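AlgW protein (Pseudomonas aeruginosa, PDB 7CO3) is an HtrA-type protein that probably acts as a serine endopeptidase, joining a trypsin-like protease domain to a PDZ domain that binds peptide. Local coordinates at residues A264-Q269 / V345-P350. The protein carries 1 engineered substitution. Numbering follows the deposited sequence.
Sequences ALEVMQ and VARTRP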
loop_
_atom_site.group_PDB
_atom_site.type_symbol
_atom_site.label_atom_id
_atom_site.label_comp_id
_atom_site.label_asym_id
_atom_site.label_seq_id
_atom_site.Cartn_x
_atom_site.Cartn_y
_atom_site.Cartn_z
ATOM N N ALA B 264 2.959 -25.660 5.289
ATOM C CA ALA B 264 3.953 -25.821 4.233
ATOM C C ALA B 264 5.017 -26.856 4.602
ATOM O O ALA B 264 5.534 -27.563 3.719
ATOM C CB ALA B 264 4.601 -24.475 3.898
ATOM N N LEU B 265 5.399 -26.926 5.890
ATOM C CA LEU B 265 6.428 -27.879 6.305
ATOM C C LEU B 265 5.954 -29.326 6.147
ATOM O O LEU B 265 6.732 -30.192 5.722
ATOM C CB LEU B 265 6.861 -27.608 7.744
ATOM C CG LEU B 265 7.552 -26.286 8.038
ATOM C CD1 LEU B 265 8.101 -26.217 9.455
ATOM C CD2 LEU B 265 8.647 -26.101 7.027
ATOM N N GLU B 266 4.689 -29.600 6.484
ATOM C CA GLU B 266 4.090 -30.917 6.248
ATOM C C GLU B 266 4.265 -31.334 4.797
ATOM O O GLU B 266 4.952 -32.326 4.492
ATOM C CB GLU B 266 2.590 -30.891 6.553
ATOM C CG GLU B 266 2.135 -31.100 7.977
ATOM C CD GLU B 266 0.707 -30.610 8.155
ATOM O OE1 GLU B 266 -0.187 -31.110 7.438
ATOM O OE2 GLU B 266 0.484 -29.695 8.975
ATOM N N VAL B 267 3.644 -30.560 3.891
ATOM C CA VAL B 267 3.753 -30.752 2.449
ATOM C C VAL B 267 5.197 -30.975 2.027
ATOM O O VAL B 267 5.495 -31.947 1.319
ATOM C CB VAL B 267 3.132 -29.545 1.729
ATOM C CG1 VAL B 267 3.520 -29.534 0.240
ATOM C CG2 VAL B 267 1.626 -29.526 1.931
ATOM N N MET B 268 6.112 -30.099 2.455
ATOM C CA MET B 268 7.514 -30.217 2.049
ATOM C C MET B 268 8.109 -31.560 2.473
ATOM O O MET B 268 8.807 -32.215 1.693
ATOM C CB MET B 268 8.358 -29.116 2.665
ATOM C CG MET B 268 9.785 -29.121 2.196
ATOM S SD MET B 268 10.807 -28.023 3.148
ATOM C CE MET B 268 10.239 -28.365 4.805
ATOM N N GLN B 269 7.879 -31.950 3.726
ATOM C CA GLN B 269 8.435 -33.198 4.245
ATOM C C GLN B 269 7.941 -34.400 3.445
ATOM O O GLN B 269 8.738 -35.262 3.054
ATOM C CB GLN B 269 8.124 -33.316 5.741
ATOM C CG GLN B 269 9.034 -32.379 6.566
ATOM C CD GLN B 269 8.485 -31.903 7.917
ATOM O OE1 GLN B 269 9.056 -30.996 8.531
ATOM N NE2 GLN B 269 7.397 -32.516 8.393
ATOM N N VAL B 345 -10.129 -36.895 6.635
ATOM C CA VAL B 345 -10.034 -37.872 5.560
ATOM C C VAL B 345 -8.697 -37.744 4.849
ATOM O O VAL B 345 -8.094 -38.745 4.442
ATOM C CB VAL B 345 -11.205 -37.711 4.580
ATOM C CG1 VAL B 345 -11.093 -38.735 3.446
ATOM C CG2 VAL B 345 -12.497 -37.819 5.310
ATOM N N ALA B 346 -8.210 -36.512 4.685
ATOM C CA ALA B 346 -6.926 -36.321 4.024
ATOM C C ALA B 346 -5.819 -37.026 4.791
ATOM O O ALA B 346 -4.977 -37.705 4.196
ATOM C CB ALA B 346 -6.618 -34.829 3.871
ATOM N N ARG B 347 -5.832 -36.908 6.117
ATOM C CA ARG B 347 -4.824 -37.547 6.964
ATOM C C ARG B 347 -5.265 -38.966 7.330
ATOM O O ARG B 347 -5.440 -39.307 8.498
ATOM C CB ARG B 347 -4.565 -36.706 8.215
ATOM C CG ARG B 347 -5.772 -35.917 8.704
ATOM C CD ARG B 347 -5.544 -35.049 9.944
ATOM N NE ARG B 347 -4.236 -34.400 9.957
ATOM C CZ ARG B 347 -3.918 -33.284 9.304
ATOM N NH1 ARG B 347 -2.687 -32.807 9.403
ATOM N NH2 ARG B 347 -4.812 -32.645 8.559
ATOM N N THR B 348 -5.492 -39.776 6.287
ATOM C CA THR B 348 -5.708 -41.218 6.404
ATOM C C THR B 348 -4.895 -41.934 5.334
ATOM O O THR B 348 -4.423 -41.324 4.367
ATOM C CB THR B 348 -7.175 -41.649 6.233
ATOM O OG1 THR B 348 -7.525 -41.595 4.845
ATOM C CG2 THR B 348 -8.155 -40.805 7.076
ATOM N N ARG B 349 -4.778 -43.246 5.490
ATOM C CA ARG B 349 -3.859 -43.889 4.560
ATOM C C ARG B 349 -4.620 -44.769 3.579
ATOM O O ARG B 349 -5.504 -45.541 3.986
ATOM C CB ARG B 349 -2.798 -44.739 5.277
ATOM C CG ARG B 349 -1.793 -44.012 6.201
ATOM C CD ARG B 349 -2.488 -43.235 7.296
ATOM N NE ARG B 349 -1.684 -42.932 8.470
ATOM C CZ ARG B 349 -2.220 -42.637 9.648
ATOM N NH1 ARG B 349 -3.542 -42.620 9.779
ATOM N NH2 ARG B 349 -1.451 -42.360 10.690
ATOM N N PRO B 350 -4.267 -44.655 2.300
ATOM C CA PRO B 350 -4.990 -45.397 1.263
ATOM C C PRO B 350 -4.873 -46.900 1.459
ATOM O O PRO B 350 -3.872 -47.409 1.969
ATOM C CB PRO B 350 -4.312 -44.944 -0.035
ATOM C CG PRO B 350 -3.643 -43.655 0.311
ATOM C CD PRO B 350 -3.199 -43.824 1.733
#
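Glu-266 OE1 meets Arg-347 NH1 at 3.6 Å, a long salt bridge with no hydrogen bond across the segments, and this one pair makes the whole contact. The carboxylate oxygen sits at the edge of the guanidinium, near its plane, so it faces the N-H side of the group and not its flat face. The two planar groups are nevertheless turned 77° apart, which rules out the coplanar, two-pronged pairing of carboxylate and guanidinium. Both side chains must reach: the nearest CA atoms, those of Glu-266 and Arg-347, are 11.1 Å apart. The CB of Glu-266 points toward the other segment, and the side chain runs extended beyond CG, whereas Arg-347 has a CB directed off to one side and brings its end nearer through a bend at chi3 (38°), the two side chains crossing at about a right angle.

Arg-347 is the first residue to leave helical geometry after helix 338-346 and forms the centre of an inverse gamma turn, with a weak bond from Thr-348 N to Ala-346 O (3.0 Å). Beside it, Thr-348 OG1 donates to Val-345 O at 2.9 Å, tying the threonine side chain back to the helix end. Val-345 also packs on an aromatic side chain of the bound peptide. On helix 261-274, Val-267 and Met-268 pack into the protease domain, against Leu-154 and Val-156 respectively.

The contact thus joins protease and PDZ domains across an exposed surface, with just 47 Å² buried in all; a single long, solvent-accessible ion pair of this kind probably contributes mainly weak, screened electrostatic attraction between them.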